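Local atomic coordinates of HutD family protein (Pseudomonas aeruginosa, PDB entry 1YLL), a protein that is of unknown function but belongs to the HutD family of the cupin clan, possibly connected with histidine utilisation. Residues L144-D149 against G161-H166; M73-D78 against F91-D96; I29-G34 against G41-I46. All coordinates share one frame; numbering follows the deposited sequence.

Contact 1. Residues L144-D149 against G161-H166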
ATOM      1  N   LEU D 144       2.140  -0.212 -17.700  1.00 11.46           N
ATOM      2  CA  LEU D 144       3.198  -0.918 -16.973  1.00 13.78           C
ATOM      3  C   LEU D 144       3.015  -2.412 -17.242  1.00 14.75           C
ATOM      4  O   LEU D 144       2.093  -3.039 -16.723  1.00 13.63           O
ATOM      5  CB  LEU D 144       3.094  -0.601 -15.464  1.00 13.05           C
ATOM      6  CG  LEU D 144       4.237  -1.018 -14.550  1.00 17.71           C
ATOM      7  CD1 LEU D 144       4.335  -2.518 -14.515  1.00 19.70           C
ATOM      8  CD2 LEU D 144       5.570  -0.416 -15.019  1.00 16.49           C
ATOM      9  N   PHE D 145       3.871  -2.959 -18.103  1.00 13.01           N
ATOM     10  CA  PHE D 145       3.780  -4.344 -18.531  1.00 13.66           C
ATOM     11  C   PHE D 145       4.673  -5.235 -17.688  1.00 13.16           C
ATOM     12  O   PHE D 145       5.830  -4.922 -17.512  1.00 12.69           O
ATOM     13  CB  PHE D 145       4.247  -4.434 -19.981  1.00 14.15           C
ATOM     14  CG  PHE D 145       4.302  -5.841 -20.520  1.00 11.21           C
ATOM     15  CD1 PHE D 145       3.148  -6.480 -20.940  1.00 12.88           C
ATOM     16  CD2 PHE D 145       5.535  -6.507 -20.624  1.00 13.57           C
ATOM     17  CE1 PHE D 145       3.203  -7.774 -21.469  1.00 13.27           C
ATOM     18  CE2 PHE D 145       5.604  -7.810 -21.160  1.00 14.69           C
ATOM     19  CZ  PHE D 145       4.460  -8.433 -21.575  1.00 14.10           C
ATOM     20  N   ALA D 146       4.134  -6.327 -17.139  1.00 15.41           N
ATOM     21  CA  ALA D 146       4.957  -7.234 -16.336  1.00 15.70           C
ATOM     22  C   ALA D 146       5.384  -8.416 -17.183  1.00 16.46           C
ATOM     23  O   ALA D 146       4.525  -9.124 -17.696  1.00 19.80           O
ATOM     24  CB  ALA D 146       4.148  -7.750 -15.126  1.00 18.81           C
ATOM     25  N   GLN D 147       6.683  -8.637 -17.358  1.00 18.03           N
ATOM     26  CA  GLN D 147       7.096  -9.804 -18.141  1.00 18.62           C
ATOM     27  C   GLN D 147       7.016 -11.029 -17.218  1.00 21.51           C
ATOM     28  O   GLN D 147       6.591 -12.119 -17.617  1.00 22.55           O
ATOM     29  CB  GLN D 147       8.515  -9.664 -18.654  1.00 19.95           C
ATOM     30  CG  GLN D 147       8.889 -10.885 -19.442  1.00 21.88           C
ATOM     31  CD  GLN D 147      10.316 -10.909 -19.855  1.00 23.68           C
ATOM     32  OE1 GLN D 147      11.160 -10.220 -19.278  1.00 26.96           O
ATOM     33  NE2 GLN D 147      10.618 -11.730 -20.855  1.00 25.88           N
ATOM     34  N   GLN D 148       7.432 -10.836 -15.979  1.00 20.93           N
ATOM     35  CA  GLN D 148       7.402 -11.918 -14.998  1.00 24.06           C
ATOM     36  C   GLN D 148       6.319 -11.664 -13.941  1.00 25.04           C
ATOM     37  O   GLN D 148       5.888 -10.537 -13.737  1.00 23.58           O
ATOM     38  CB  GLN D 148       8.799 -12.073 -14.407  1.00 27.30           C
ATOM     39  CG  GLN D 148       9.787 -12.488 -15.497  1.00 29.38           C
ATOM     40  CD  GLN D 148      11.228 -12.240 -15.158  1.00 33.48           C
ATOM     41  OE1 GLN D 148      12.109 -13.018 -15.545  1.00 39.59           O
ATOM     42  NE2 GLN D 148      11.496 -11.151 -14.458  1.00 33.71           N
ATOM     43  N   ASP D 149       5.868 -12.729 -13.291  1.00 25.69           N
ATOM     44  CA  ASP D 149       4.794 -12.629 -12.307  1.00 26.85           C
ATOM     45  C   ASP D 149       5.168 -12.041 -10.945  1.00 25.82           C
ATOM     46  O   ASP D 149       6.328 -12.033 -10.553  1.00 26.19           O
ATOM     47  CB  ASP D 149       4.198 -14.028 -12.080  1.00 32.30           C
ATOM     48  CG  ASP D 149       2.808 -13.981 -11.480  1.00 34.21           C
ATOM     49  OD1 ASP D 149       2.578 -13.179 -10.554  1.00 40.75           O
ATOM     50  OD2 ASP D 149       1.930 -14.738 -11.933  1.00 39.89           O
ATOM     51  N   GLY D 161      -3.317  -3.097  -7.100  1.00 25.07           N
ATOM     52  CA  GLY D 161      -3.402  -4.376  -7.776  1.00 24.76           C
ATOM     53  C   GLY D 161      -2.085  -5.101  -7.937  1.00 23.97           C
ATOM     54  O   GLY D 161      -1.021  -4.626  -7.519  1.00 22.21           O
ATOM     55  N   GLN D 162      -2.170  -6.278  -8.542  1.00 25.05           N
ATOM     56  CA  GLN D 162      -1.014  -7.119  -8.763  1.00 27.11           C
ATOM     57  C   GLN D 162      -1.057  -7.666 -10.162  1.00 25.27           C
ATOM     58  O   GLN D 162      -2.128  -7.984 -10.687  1.00 24.55           O
ATOM     59  CB  GLN D 162      -1.015  -8.290  -7.805  1.00 30.55           C
ATOM     60  CG  GLN D 162      -0.451  -7.992  -6.442  1.00 37.20           C
ATOM     61  CD  GLN D 162      -0.619  -9.165  -5.503  1.00 39.50           C
ATOM     62  OE1 GLN D 162      -1.727  -9.446  -5.039  1.00 43.39           O
ATOM     63  NE2 GLN D 162       0.475  -9.871  -5.230  1.00 42.25           N
ATOM     64  N   LEU D 163       0.122  -7.810 -10.744  1.00 23.48           N
ATOM     65  CA  LEU D 163       0.230  -8.320 -12.096  1.00 22.66           C
ATOM     66  C   LEU D 163       0.843  -9.713 -12.204  1.00 22.74           C
ATOM     67  O   LEU D 163       1.886  -9.997 -11.617  1.00 24.40           O
ATOM     68  CB  LEU D 163       1.061  -7.338 -12.947  1.00 24.00           C
ATOM     69  CG  LEU D 163       0.526  -5.993 -13.486  1.00 25.31           C
ATOM     70  CD1 LEU D 163      -0.137  -5.157 -12.439  1.00 29.03           C
ATOM     71  CD2 LEU D 163       1.711  -5.238 -14.086  1.00 24.93           C
ATOM     72  N   ALA D 164       0.187 -10.566 -12.988  1.00 21.37           N
ATOM     73  CA  ALA D 164       0.715 -11.899 -13.268  1.00 23.25           C
ATOM     74  C   ALA D 164       1.558 -11.696 -14.542  1.00 22.03           C
ATOM     75  O   ALA D 164       1.574 -10.584 -15.117  1.00 21.45           O
ATOM     76  CB  ALA D 164      -0.424 -12.890 -13.535  1.00 22.07           C
ATOM     77  N   ALA D 165       2.246 -12.742 -14.983  1.00 21.47           N
ATOM     78  CA  ALA D 165       3.086 -12.633 -16.185  1.00 22.78           C
ATOM     79  C   ALA D 165       2.279 -12.170 -17.390  1.00 20.39           C
ATOM     80  O   ALA D 165       1.223 -12.722 -17.710  1.00 21.87           O
ATOM     81  CB  ALA D 165       3.761 -13.964 -16.493  1.00 22.62           C
ATOM     82  N   HIS D 166       2.816 -11.141 -18.040  1.00 19.83           N
ATOM     83  CA  HIS D 166       2.259 -10.470 -19.211  1.00 18.47           C
ATOM     84  C   HIS D 166       1.048  -9.605 -18.985  1.00 18.03           C
ATOM     85  O   HIS D 166       0.474  -9.092 -19.946  1.00 19.51           O
ATOM     86  CB  HIS D 166       2.012 -11.444 -20.380  1.00 19.61           C
ATOM     87  CG  HIS D 166       3.278 -12.002 -20.953  1.00 22.54           C
ATOM     88  ND1 HIS D 166       3.319 -12.710 -22.136  1.00 24.58           N
ATOM     89  CD2 HIS D 166       4.549 -11.975 -20.486  1.00 21.24           C
ATOM     90  CE1 HIS D 166       4.561 -13.095 -22.370  1.00 25.41           C
ATOM     91  NE2 HIS D 166       5.329 -12.663 -21.383  1.00 22.95           N
TER
HETATM   92  O   HOH W   1       7.931 -13.476 -21.411  1.00 25.62           O
HETATM   93  O   HOH W   2       4.256  -9.187 -12.371  1.00 38.56           O
HETATM   94  O   HOH W   3       1.787 -15.684 -14.176  1.00 26.46           O
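The rings of F145 and H166 are neighbours, tilted 36° to each other with centroids 5.4 Å apart. F145 CZ reaches H166 CD2 at 3.7 Å, and the H166 carbonyl O also approaches the phenyl ring obliquely. At the edge of the imidazole, near its plane, sit the carbonyl oxygens of A146 and Q147. A water in the ring plane bonds H166 NE2 at 2.7 Å and accepts from the Q147 amide NE2, whose OE1 is held by R88.

One direct hydrogen bond ties the two backbones: H166 N donates to A146 O at 2.7 Å, nearly along the C=O axis but bent at the hydrogen (134°). Further along, water does the bridging. One water donates to both Q148 O and L163 O; another donates to D149 OD2 and accepts from A165 N, so the carboxylate, which rests against A164 CA and CB, is tied to the opposing backbone through solvent. On the apolar side L163 CD2 touches both A146 CB, at 3.7 Å, and L144 CD1, at 3.8 Å, the two leucines crossing obliquely.

The contact joins the end of strand 141-146 to the turn that follows strand 158-163, two strands assigned to different sheets of this beta-rich, cupin-clan fold. F145 also stacks on F111 and, with H166, packs on L68 of strand 62-69 and I46 of strand 42-49, while L144 turns to V190 and A192 of strand 187-197 and L163 to I153 of strand 151-155.

Contact 2. Residues M73-D78 against F91-D96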
HETATM    1  N   MSE D  73      16.554 -11.917 -32.208  1.00 15.80           N
HETATM    2  CA  MSE D  73      16.380 -11.576 -33.613  1.00 16.38           C
HETATM    3  C   MSE D  73      17.374 -10.505 -34.039  1.00 15.84           C
HETATM    4  O   MSE D  73      18.048  -9.884 -33.234  1.00 15.80           O
HETATM    5  CB  MSE D  73      14.958 -11.026 -33.840  1.00 19.89           C
HETATM    6  CG  MSE D  73      14.694  -9.760 -33.073  1.00 18.02           C
HETATM    7 SE   MSE D  73      12.889  -9.008 -33.354  0.85 32.11          SE
HETATM    8  CE  MSE D  73      13.042  -7.513 -32.141  1.00 26.67           C
ATOM      9  N   ARG D  74      17.478 -10.324 -35.340  1.00 16.14           N
ATOM     10  CA  ARG D  74      18.338  -9.296 -35.891  1.00 16.65           C
ATOM     11  C   ARG D  74      17.445  -8.563 -36.879  1.00 15.40           C
ATOM     12  O   ARG D  74      16.841  -9.200 -37.741  1.00 17.67           O
ATOM     13  CB  ARG D  74      19.537  -9.910 -36.646  1.00 18.27           C
ATOM     14  CG  ARG D  74      20.336  -8.851 -37.422  1.00 22.48           C
ATOM     15  CD  ARG D  74      21.491  -9.451 -38.239  1.00 26.14           C
ATOM     16  NE  ARG D  74      21.074 -10.080 -39.502  1.00 25.56           N
ATOM     17  CZ  ARG D  74      21.218 -11.380 -39.782  1.00 28.15           C
ATOM     18  NH1 ARG D  74      21.761 -12.201 -38.892  1.00 27.24           N
ATOM     19  NH2 ARG D  74      20.825 -11.859 -40.957  1.00 27.84           N
ATOM     20  N   LEU D  75      17.339  -7.244 -36.751  1.00 15.10           N
ATOM     21  CA  LEU D  75      16.520  -6.473 -37.675  1.00 14.20           C
ATOM     22  C   LEU D  75      17.381  -5.765 -38.710  1.00 15.92           C
ATOM     23  O   LEU D  75      18.355  -5.090 -38.352  1.00 16.63           O
ATOM     24  CB  LEU D  75      15.685  -5.408 -36.917  1.00 13.66           C
ATOM     25  CG  LEU D  75      14.591  -5.993 -36.017  1.00 14.74           C
ATOM     26  CD1 LEU D  75      13.876  -4.860 -35.286  1.00 18.31           C
ATOM     27  CD2 LEU D  75      13.603  -6.822 -36.859  1.00 16.99           C
ATOM     28  N   ARG D  76      17.037  -5.923 -39.985  1.00 16.82           N
ATOM     29  CA  ARG D  76      17.755  -5.196 -41.031  1.00 17.39           C
ATOM     30  C   ARG D  76      16.812  -4.024 -41.340  1.00 15.67           C
ATOM     31  O   ARG D  76      15.697  -4.229 -41.807  1.00 17.42           O
ATOM     32  CB  ARG D  76      17.948  -6.060 -42.274  1.00 19.84           C
ATOM     33  CG  ARG D  76      18.917  -5.452 -43.264  1.00 24.60           C
ATOM     34  CD  ARG D  76      19.063  -6.376 -44.459  1.00 28.23           C
ATOM     35  NE  ARG D  76      17.850  -6.364 -45.257  1.00 30.96           N
ATOM     36  CZ  ARG D  76      17.302  -7.434 -45.822  1.00 34.16           C
ATOM     37  NH1 ARG D  76      17.861  -8.632 -45.680  1.00 35.72           N
ATOM     38  NH2 ARG D  76      16.180  -7.300 -46.520  1.00 35.80           N
ATOM     39  N   VAL D  77      17.254  -2.806 -41.048  1.00 15.55           N
ATOM     40  CA  VAL D  77      16.434  -1.609 -41.221  1.00 16.51           C
ATOM     41  C   VAL D  77      17.037  -0.734 -42.332  1.00 17.46           C
ATOM     42  O   VAL D  77      18.129  -0.206 -42.169  1.00 18.39           O
ATOM     43  CB  VAL D  77      16.408  -0.802 -39.914  1.00 16.38           C
ATOM     44  CG1 VAL D  77      15.399   0.352 -40.026  1.00 17.09           C
ATOM     45  CG2 VAL D  77      16.053  -1.740 -38.735  1.00 18.06           C
ATOM     46  N   ASP D  78      16.309  -0.589 -43.421  1.00 19.18           N
ATOM     47  CA  ASP D  78      16.792   0.183 -44.559  1.00 23.37           C
ATOM     48  C   ASP D  78      18.198  -0.284 -44.924  1.00 24.27           C
ATOM     49  O   ASP D  78      19.119   0.520 -45.181  1.00 26.21           O
ATOM     50  CB  ASP D  78      16.774   1.668 -44.233  1.00 23.84           C
ATOM     51  CG  ASP D  78      15.363   2.193 -44.025  1.00 24.37           C
ATOM     52  OD1 ASP D  78      14.451   1.783 -44.758  1.00 22.50           O
ATOM     53  OD2 ASP D  78      15.169   3.031 -43.127  1.00 30.53           O
ATOM     54  N   PHE D  91      14.651  -1.572 -28.973  1.00 11.69           N
ATOM     55  CA  PHE D  91      15.212  -1.089 -30.229  1.00 13.48           C
ATOM     56  C   PHE D  91      14.160  -0.215 -30.933  1.00 12.91           C
ATOM     57  O   PHE D  91      13.035  -0.633 -31.173  1.00 12.96           O
ATOM     58  CB  PHE D  91      15.562  -2.308 -31.071  1.00 11.79           C
ATOM     59  CG  PHE D  91      16.165  -1.975 -32.410  1.00 14.05           C
ATOM     60  CD1 PHE D  91      17.501  -1.640 -32.518  1.00 18.30           C
ATOM     61  CD2 PHE D  91      15.381  -2.013 -33.555  1.00 15.54           C
ATOM     62  CE1 PHE D  91      18.059  -1.342 -33.774  1.00 20.52           C
ATOM     63  CE2 PHE D  91      15.922  -1.721 -34.803  1.00 18.94           C
ATOM     64  CZ  PHE D  91      17.267  -1.386 -34.904  1.00 19.14           C
ATOM     65  N   ALA D  92      14.549   1.009 -31.268  1.00 13.01           N
ATOM     66  CA  ALA D  92      13.633   1.936 -31.926  1.00 11.90           C
ATOM     67  C   ALA D  92      13.904   2.034 -33.422  1.00 13.78           C
ATOM     68  O   ALA D  92      15.071   2.026 -33.846  1.00 13.80           O
ATOM     69  CB  ALA D  92      13.777   3.360 -31.306  1.00 14.79           C
ATOM     70  N   PHE D  93      12.830   2.102 -34.198  1.00 13.13           N
ATOM     71  CA  PHE D  93      12.946   2.258 -35.656  1.00 12.43           C
ATOM     72  C   PHE D  93      11.680   2.880 -36.182  1.00 14.01           C
ATOM     73  O   PHE D  93      10.633   2.905 -35.516  1.00 13.72           O
ATOM     74  CB  PHE D  93      13.266   0.907 -36.335  1.00 11.57           C
ATOM     75  CG  PHE D  93      12.177  -0.128 -36.237  1.00 13.56           C
ATOM     76  CD1 PHE D  93      11.265  -0.334 -37.279  1.00 12.47           C
ATOM     77  CD2 PHE D  93      12.063  -0.918 -35.079  1.00 14.24           C
ATOM     78  CE1 PHE D  93      10.258  -1.319 -37.175  1.00 15.65           C
ATOM     79  CE2 PHE D  93      11.076  -1.883 -34.972  1.00 16.47           C
ATOM     80  CZ  PHE D  93      10.167  -2.094 -36.013  1.00 16.32           C
ATOM     81  N   SER D  94      11.788   3.465 -37.369  1.00 13.34           N
ATOM     82  CA  SER D  94      10.654   4.092 -37.986  1.00 14.96           C
ATOM     83  C   SER D  94       9.732   3.117 -38.704  1.00 15.39           C
ATOM     84  O   SER D  94      10.200   2.178 -39.352  1.00 15.76           O
ATOM     85  CB  SER D  94      11.159   5.137 -38.986  1.00 18.39           C
ATOM     86  OG  SER D  94      10.090   5.642 -39.753  1.00 19.70           O
ATOM     87  N   GLY D  95       8.428   3.360 -38.586  1.00 14.05           N
ATOM     88  CA  GLY D  95       7.437   2.564 -39.276  1.00 16.00           C
ATOM     89  C   GLY D  95       7.498   2.827 -40.776  1.00 17.65           C
ATOM     90  O   GLY D  95       6.842   2.124 -41.557  1.00 20.96           O
ATOM     91  N   ASP D  96       8.239   3.853 -41.176  1.00 19.57           N
ATOM     92  CA  ASP D  96       8.408   4.170 -42.603  1.00 20.86           C
ATOM     93  C   ASP D  96       9.582   3.390 -43.204  1.00 21.54           C
ATOM     94  O   ASP D  96       9.762   3.362 -44.446  1.00 24.38           O
ATOM     95  CB  ASP D  96       8.684   5.662 -42.817  1.00 22.95           C
ATOM     96  CG  ASP D  96       7.491   6.531 -42.533  1.00 24.44           C
ATOM     97  OD1 ASP D  96       6.370   6.207 -42.972  1.00 29.70           O
ATOM     98  OD2 ASP D  96       7.670   7.580 -41.880  1.00 31.87           O
TER
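Strands 73-77 and 91-94 run in roughly the same direction, 28° apart, with axes 9.5 Å from each other at closest approach, a separation bridged by side chains. This is face-to-face packing of two beta-sheets, as in a beta-sandwich or the barrel of a cupin-type fold: strand 73-77 pairs with 99-103 in one sheet, strand 91-94 with 62-69 in another. L75 and V77 from one side and F91 and F93 from the other all point into the interface.

L75 and F91 overlap alongside, their side chains running antiparallel. The leucine, with CG anti to its carbonyl carbon, places CD1 3.7 Å from F91 CD2, an oblique approach to the ring, and the same methyl meets F93 CE2 at 4.1 Å. L75 CD1 is therefore shared by both phenylalanines.

The two rings leave their backbones differently: F91 CG is anti to the backbone N (chi1 -180°), whereas F93 takes the crowded position between N and the carbonyl carbon (chi1 66°), which brings its CE2 edge to L75. F93 CB makes a loose contact with V77 CG1 at 4.3 Å. Around this apolar layer, L85 packs on F91, C101 on L75, and V99, R63 and I65 on F93; on the neighbouring A92, L177 of the second subunit makes contact. At the end of strand 91-94, S94 OG accepts from D96 N at 2.9 Å, an ST turn.

V77 meets the end of F91 tip to tip, V77 CG2 lying in the plane of the ring, at its edge, 3.9 Å from F91 CE2.

Contact 3. Residues I29-G34 against G41-I46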
ATOM      1  N   ILE D  29      -2.613  -5.268 -26.700  1.00 12.51           N
ATOM      2  CA  ILE D  29      -2.864  -5.051 -25.284  1.00 13.63           C
ATOM      3  C   ILE D  29      -3.780  -3.855 -25.091  1.00 15.77           C
ATOM      4  O   ILE D  29      -4.768  -3.929 -24.347  1.00 16.56           O
ATOM      5  CB  ILE D  29      -1.524  -4.800 -24.543  1.00 12.96           C
ATOM      6  CG1 ILE D  29      -0.643  -6.058 -24.654  1.00 15.37           C
ATOM      7  CG2 ILE D  29      -1.785  -4.434 -23.074  1.00 15.13           C
ATOM      8  CD1 ILE D  29       0.749  -5.864 -24.092  1.00 17.78           C
ATOM      9  N   ALA D  30      -3.463  -2.760 -25.774  1.00 13.79           N
ATOM     10  CA  ALA D  30      -4.237  -1.548 -25.617  1.00 14.83           C
ATOM     11  C   ALA D  30      -3.922  -0.513 -26.690  1.00 14.69           C
ATOM     12  O   ALA D  30      -2.877  -0.576 -27.338  1.00 12.96           O
ATOM     13  CB  ALA D  30      -3.913  -0.955 -24.238  1.00 15.01           C
ATOM     14  N   ARG D  31      -4.829   0.441 -26.886  1.00 14.26           N
ATOM     15  CA  ARG D  31      -4.592   1.556 -27.805  1.00 15.04           C
ATOM     16  C   ARG D  31      -5.314   2.758 -27.195  1.00 17.11           C
ATOM     17  O   ARG D  31      -6.196   2.580 -26.357  1.00 15.96           O
ATOM     18  CB  ARG D  31      -5.142   1.294 -29.204  1.00 17.19           C
ATOM     19  CG  ARG D  31      -6.640   1.111 -29.230  1.00 16.98           C
ATOM     20  CD  ARG D  31      -7.104   1.088 -30.674  1.00 18.12           C
ATOM     21  NE  ARG D  31      -6.484  -0.012 -31.418  1.00 18.98           N
ATOM     22  CZ  ARG D  31      -6.431  -0.073 -32.741  1.00 20.63           C
ATOM     23  NH1 ARG D  31      -6.969   0.894 -33.476  1.00 20.69           N
ATOM     24  NH2 ARG D  31      -5.794  -1.070 -33.332  1.00 18.86           N
ATOM     25  N   ASP D  32      -4.931   3.968 -27.588  1.00 18.67           N
ATOM     26  CA  ASP D  32      -5.611   5.123 -27.039  1.00 21.11           C
ATOM     27  C   ASP D  32      -7.019   5.202 -27.600  1.00 21.96           C
ATOM     28  O   ASP D  32      -7.963   5.549 -26.882  1.00 24.02           O
ATOM     29  CB  ASP D  32      -4.860   6.431 -27.315  1.00 21.98           C
ATOM     30  CG  ASP D  32      -4.713   6.750 -28.798  1.00 23.03           C
ATOM     31  OD1 ASP D  32      -4.732   7.967 -29.134  1.00 26.34           O
ATOM     32  OD2 ASP D  32      -4.561   5.832 -29.622  1.00 17.49           O
ATOM     33  N   GLY D  33      -7.151   4.863 -28.875  1.00 22.24           N
ATOM     34  CA  GLY D  33      -8.447   4.901 -29.535  1.00 25.17           C
ATOM     35  C   GLY D  33      -8.247   4.830 -31.038  1.00 26.53           C
ATOM     36  O   GLY D  33      -7.151   4.527 -31.516  1.00 25.96           O
ATOM     37  N   GLY D  34      -9.295   5.107 -31.802  1.00 26.07           N
ATOM     38  CA  GLY D  34      -9.170   5.044 -33.250  1.00 28.69           C
ATOM     39  C   GLY D  34      -9.354   3.636 -33.796  1.00 28.81           C
ATOM     40  O   GLY D  34      -9.198   2.642 -33.080  1.00 29.12           O
ATOM     41  N   GLY D  41      -3.429   6.482 -31.942  1.00 16.45           N
ATOM     42  CA  GLY D  41      -2.369   7.404 -31.556  1.00 16.82           C
ATOM     43  C   GLY D  41      -1.194   6.605 -31.001  1.00 13.53           C
ATOM     44  O   GLY D  41      -0.033   6.930 -31.226  1.00 15.28           O
ATOM     45  N   TRP D  42      -1.499   5.572 -30.233  1.00 16.06           N
ATOM     46  CA  TRP D  42      -0.454   4.681 -29.737  1.00 14.85           C
ATOM     47  C   TRP D  42      -1.110   3.323 -29.561  1.00 14.81           C
ATOM     48  O   TRP D  42      -2.336   3.205 -29.384  1.00 13.61           O
ATOM     49  CB  TRP D  42       0.202   5.169 -28.424  1.00 15.16           C
ATOM     50  CG  TRP D  42      -0.728   5.425 -27.284  1.00 14.52           C
ATOM     51  CD1 TRP D  42      -1.134   6.648 -26.819  1.00 16.94           C
ATOM     52  CD2 TRP D  42      -1.346   4.453 -26.439  1.00 17.28           C
ATOM     53  NE1 TRP D  42      -1.960   6.496 -25.747  1.00 15.42           N
ATOM     54  CE2 TRP D  42      -2.120   5.159 -25.490  1.00 15.35           C
ATOM     55  CE3 TRP D  42      -1.325   3.047 -26.390  1.00 16.36           C
ATOM     56  CZ2 TRP D  42      -2.884   4.511 -24.496  1.00 14.93           C
ATOM     57  CZ3 TRP D  42      -2.075   2.407 -25.402  1.00 12.02           C
ATOM     58  CH2 TRP D  42      -2.848   3.136 -24.471  1.00 16.79           C
ATOM     59  N   ARG D  43      -0.290   2.289 -29.675  1.00 14.23           N
ATOM     60  CA  ARG D  43      -0.753   0.929 -29.535  1.00 12.73           C
ATOM     61  C   ARG D  43       0.350   0.101 -28.890  1.00 11.44           C
ATOM     62  O   ARG D  43       1.529   0.236 -29.250  1.00 11.94           O
ATOM     63  CB  ARG D  43      -1.055   0.339 -30.907  1.00 14.10           C
ATOM     64  CG  ARG D  43      -1.503  -1.084 -30.906  1.00 14.39           C
ATOM     65  CD  ARG D  43      -2.009  -1.419 -32.294  1.00 18.20           C
ATOM     66  NE  ARG D  43      -2.166  -2.851 -32.534  1.00 21.05           N
ATOM     67  CZ  ARG D  43      -1.195  -3.663 -32.947  1.00 22.98           C
ATOM     68  NH1 ARG D  43      -1.460  -4.947 -33.150  1.00 25.97           N
ATOM     69  NH2 ARG D  43       0.036  -3.219 -33.132  1.00 23.35           N
ATOM     70  N   LEU D  44      -0.040  -0.747 -27.946  1.00 12.25           N
ATOM     71  CA  LEU D  44       0.909  -1.617 -27.248  1.00 12.13           C
ATOM     72  C   LEU D  44       0.495  -3.042 -27.584  1.00 11.96           C
ATOM     73  O   LEU D  44      -0.702  -3.377 -27.560  1.00 12.21           O
ATOM     74  CB  LEU D  44       0.780  -1.402 -25.734  1.00 12.55           C
ATOM     75  CG  LEU D  44       1.913  -1.129 -24.736  1.00 23.31           C
ATOM     76  CD1 LEU D  44       1.780  -2.115 -23.557  1.00 15.97           C
ATOM     77  CD2 LEU D  44       3.296  -1.152 -25.385  1.00 17.62           C
ATOM     78  N   SER D  45       1.450  -3.905 -27.873  1.00 11.43           N
ATOM     79  CA  SER D  45       1.075  -5.268 -28.228  1.00 11.93           C
ATOM     80  C   SER D  45       2.221  -6.245 -28.003  1.00 11.65           C
ATOM     81  O   SER D  45       3.368  -5.840 -27.797  1.00 11.94           O
ATOM     82  CB  SER D  45       0.712  -5.324 -29.717  1.00 11.30           C
ATOM     83  OG  SER D  45       1.829  -4.903 -30.524  1.00 17.39           O
ATOM     84  N   ILE D  46       1.870  -7.534 -28.047  1.00 13.00           N
ATOM     85  CA  ILE D  46       2.847  -8.612 -27.949  1.00 13.28           C
ATOM     86  C   ILE D  46       2.696  -9.357 -29.269  1.00 16.85           C
ATOM     87  O   ILE D  46       1.580  -9.620 -29.703  1.00 19.39           O
ATOM     88  CB  ILE D  46       2.509  -9.613 -26.857  1.00 17.61           C
ATOM     89  CG1 ILE D  46       2.667  -8.990 -25.487  1.00 20.38           C
ATOM     90  CG2 ILE D  46       3.428 -10.840 -26.985  1.00 22.61           C
ATOM     91  CD1 ILE D  46       1.907  -9.857 -24.481  1.00 19.84           C
TER
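Strands 24-31 and 42-49 form an antiparallel beta hairpin, and here their segments run at 169° with axes 4.7 Å apart. A classic beta bulge interrupts the ladder: I29 and A30 both face L44, whose carbonyl O accepts from I29 N at 2.8 Å and, weakly, from A30 N. L44 N returns an almost straight bond to A30 O in the hydrogen-bonded pair A30-L44. R31-R43 is the following non-hydrogen-bonded pair, after which D32 N donates to W42 O from above the carbonyl plane.

On the face of A30 and L44, W42 lies beneath the backbone of the opposite strand. Its CG occupies the crowded position between N and the carbonyl carbon (chi1 56°), and one ring face carries R31 C and D32 N. D32 CB makes a CH-pi contact with the five-membered ring, 3.6 Å from its centroid, while A30 CB touches W42 CZ3. H120 meets the indole edge-to-face. I29 CD1 packs at 3.9 Å against both L44 CD1 and I46 CG1; F145 adds to this apolar cluster.

On the other face R31 and R43 cross obliquely, their guanidinium planes 84° apart, with R31 NH2 only 4.1 Å from R43 NE. E28 forms salt bridges to both arginines, which would offset the repulsion. The R31 chain bends at chi3, and NH1 bonds G34 O at 2.9 Å, joining the arginine to the loop.

D32 OD2 closes the hairpin end by accepting two backbone N-H groups: G41 N, at 2.7 Å, on its syn lone pair, and W42 N, at 3.1 Å, from well above the carboxylate plane.

Contacts 1 and 3 adjoin one another, although their centres lie 18 Å apart: I46 CD1 is 3.9 Å from F145 CE1 and 4.0 Å from H166 ND1, and I29 CD1 is 4.0 Å from F145 CD1. The aromatic pair of contact 1 thus continues into the isoleucine side of the hairpin. Contact 2 stands apart, about 12 Å from contact 1 and about 10 Å from contact 3 between nearest atoms, with contact 1 on the opposite side of the chain's centre. Strand 91-94 of contact 2 nevertheless belongs to the same six-stranded sheet as both strands of contact 3, 24-31 and 42-49.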